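Local coordinates for protein glycerophosphoryl diester phosphodiesterase (Parabacteroides distasonis, PDB 3MZ2) that probably hydrolyses glycerophosphodiesters, as a TIM-barrel enzyme of the glycerophosphoryl diester phosphodiesterase family, at residues I76-D81 / P120-A125. Residues are numbered along the deposited sequence; the frame is centred on the assembly and turned at random.
Sequences IVLFHD and PTLEEA. With SO4 (sulfate ion), chain C.
With its CG anti to the backbone N (chi1 174°), Leu122 lies alongside Ile76 and points the same way; CG2 of Ile76 comes within 3.7 Å of Leu122 CB. Leu78 turns its CG anti to the carbonyl carbon (chi1 -56°) and crosses both Pro120 and Leu122 at about a right angle. Its CD2 packs on CA and CB of Leu122, while CD1 meets both Pro120 CG and Ala125 CB, the latter at 3.8 Å. Between the two segments the backbones form a single antiparallel bridge, Val77 and Thr121 being a non-hydrogen-bonded pair flanked by Leu78 N to Pro120 O and Leu122 N to Ile76 O, both 3.0 Å. A water accepts from Glu123 N and gives Ile76 O a second donor. Thr121 is also the N-cap of helix 122-129, its OG1 accepting from Glu124 N at 2.9 Å, an example of one residue serving as both bridge partner and helix cap. In this TIM-barrel fold, strand 76-78 runs antiparallel to strand 63-70; after a mostly irregular excursion the chain returns to strand 76-78 at this bridge, just before the helix that leads to strand 135-137. Beyond the bridge, the His80 ring donates from ND1 to Asp81 OD1 at 2.7 Å, the oxygen lying nearly in the ring plane, and from NE2 to sulfate O4 at 3.2 Å. His37 and Arg38 also hydrogen-bond the anion, which is probably from the crystallisation liquor but may mark where a substrate phosphate binds. An alanine at His80 would probably leave Asp81 OD1 without this donor and the sulfate less firmly held.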
# COMPACT_ATOMS: atom_id res chain seq x y z
N ILE A 76 -5.93 -4.84 -15.85
CA ILE A 76 -6.07 -5.22 -14.45
C ILE A 76 -6.30 -6.74 -14.31
O ILE A 76 -7.30 -7.30 -14.81
CB ILE A 76 -7.23 -4.47 -13.74
CG1 ILE A 76 -7.09 -2.96 -13.90
CG2 ILE A 76 -7.29 -4.85 -12.24
CD1 ILE A 76 -8.36 -2.26 -13.56
N VAL A 77 -5.35 -7.39 -13.61
CA VAL A 77 -5.43 -8.81 -13.29
C VAL A 77 -5.52 -9.01 -11.77
O VAL A 77 -5.32 -8.08 -11.03
CB VAL A 77 -4.23 -9.59 -13.88
CG1 VAL A 77 -4.19 -9.50 -15.39
CG2 VAL A 77 -2.89 -9.08 -13.31
N LEU A 78 -5.86 -10.23 -11.32
CA LEU A 78 -5.93 -10.54 -9.90
C LEU A 78 -4.67 -11.31 -9.55
O LEU A 78 -4.48 -12.40 -10.08
CB LEU A 78 -7.13 -11.42 -9.60
CG LEU A 78 -8.46 -10.85 -10.07
CD1 LEU A 78 -9.63 -11.71 -9.61
CD2 LEU A 78 -8.66 -9.43 -9.65
N PHE A 79 -3.85 -10.76 -8.66
CA PHE A 79 -2.61 -11.36 -8.26
C PHE A 79 -2.06 -10.56 -7.07
O PHE A 79 -1.87 -9.35 -7.18
CB PHE A 79 -1.58 -11.33 -9.42
CG PHE A 79 -0.45 -12.29 -9.23
CD1 PHE A 79 -0.59 -13.61 -9.62
CD2 PHE A 79 0.72 -11.88 -8.62
CE1 PHE A 79 0.42 -14.51 -9.42
CE2 PHE A 79 1.73 -12.79 -8.40
CZ PHE A 79 1.58 -14.10 -8.82
N HIS A 80 -1.80 -11.23 -5.95
CA HIS A 80 -1.45 -10.49 -4.73
C HIS A 80 -0.05 -9.87 -4.70
O HIS A 80 0.11 -8.69 -4.44
CB HIS A 80 -1.65 -11.36 -3.49
CG HIS A 80 -1.28 -10.65 -2.21
ND1 HIS A 80 0.02 -10.66 -1.73
CD2 HIS A 80 -1.98 -9.82 -1.41
CE1 HIS A 80 0.07 -9.92 -0.63
NE2 HIS A 80 -1.13 -9.42 -0.40
N ASP A 81 0.95 -10.71 -4.93
CA ASP A 81 2.36 -10.35 -4.66
C ASP A 81 2.98 -9.46 -5.73
O ASP A 81 2.53 -9.43 -6.88
CB ASP A 81 3.25 -11.58 -4.55
CG ASP A 81 2.92 -12.47 -3.37
OD1 ASP A 81 2.17 -12.06 -2.45
OD2 ASP A 81 3.41 -13.61 -3.38
N PRO A 120 -6.35 -14.55 -13.74
CA PRO A 120 -7.57 -14.01 -14.36
C PRO A 120 -7.56 -12.49 -14.41
O PRO A 120 -6.86 -11.84 -13.63
CB PRO A 120 -8.67 -14.42 -13.39
CG PRO A 120 -8.01 -14.39 -12.07
CD PRO A 120 -6.57 -14.85 -12.31
N THR A 121 -8.33 -11.91 -15.33
CA THR A 121 -8.54 -10.46 -15.28
C THR A 121 -9.61 -10.12 -14.25
O THR A 121 -10.50 -10.94 -13.95
CB THR A 121 -9.00 -9.88 -16.63
OG1 THR A 121 -10.26 -10.43 -16.97
CG2 THR A 121 -7.96 -10.08 -17.74
N LEU A 122 -9.56 -8.91 -13.74
CA LEU A 122 -10.63 -8.37 -12.93
C LEU A 122 -11.95 -8.36 -13.68
O LEU A 122 -13.00 -8.71 -13.12
CB LEU A 122 -10.29 -6.96 -12.37
CG LEU A 122 -11.44 -6.28 -11.64
CD1 LEU A 122 -11.89 -7.08 -10.38
CD2 LEU A 122 -11.11 -4.82 -11.30
N GLU A 123 -11.92 -8.01 -14.96
CA GLU A 123 -13.12 -8.02 -15.77
C GLU A 123 -13.80 -9.39 -15.80
O GLU A 123 -15.02 -9.50 -15.65
CB GLU A 123 -12.79 -7.59 -17.19
CG GLU A 123 -14.01 -7.45 -18.09
CD GLU A 123 -14.96 -6.36 -17.62
OE1 GLU A 123 -14.54 -5.46 -16.86
OE2 GLU A 123 -16.15 -6.39 -18.03
N GLU A 124 -13.02 -10.44 -16.02
CA GLU A 124 -13.58 -11.80 -16.02
C GLU A 124 -14.24 -12.12 -14.69
O GLU A 124 -15.32 -12.74 -14.66
CB GLU A 124 -12.52 -12.87 -16.31
CG GLU A 124 -12.99 -14.31 -16.12
CD GLU A 124 -11.86 -15.31 -16.31
OE1 GLU A 124 -10.69 -14.88 -16.26
OE2 GLU A 124 -12.15 -16.50 -16.51
N ALA A 125 -13.61 -11.68 -13.58
CA ALA A 125 -14.15 -11.96 -12.28
C ALA A 125 -15.45 -11.20 -12.02
O ALA A 125 -16.41 -11.76 -11.47
CB ALA A 125 -13.09 -11.61 -11.19
S SO4 C . -3.42 -9.27 2.58
O1 SO4 C . -3.91 -9.86 1.33
O2 SO4 C . -4.58 -8.89 3.38
O3 SO4 C . -2.59 -10.20 3.36
O4 SO4 C . -2.51 -8.15 2.21
O HOH W 1 -9.65 -6.51 -16.10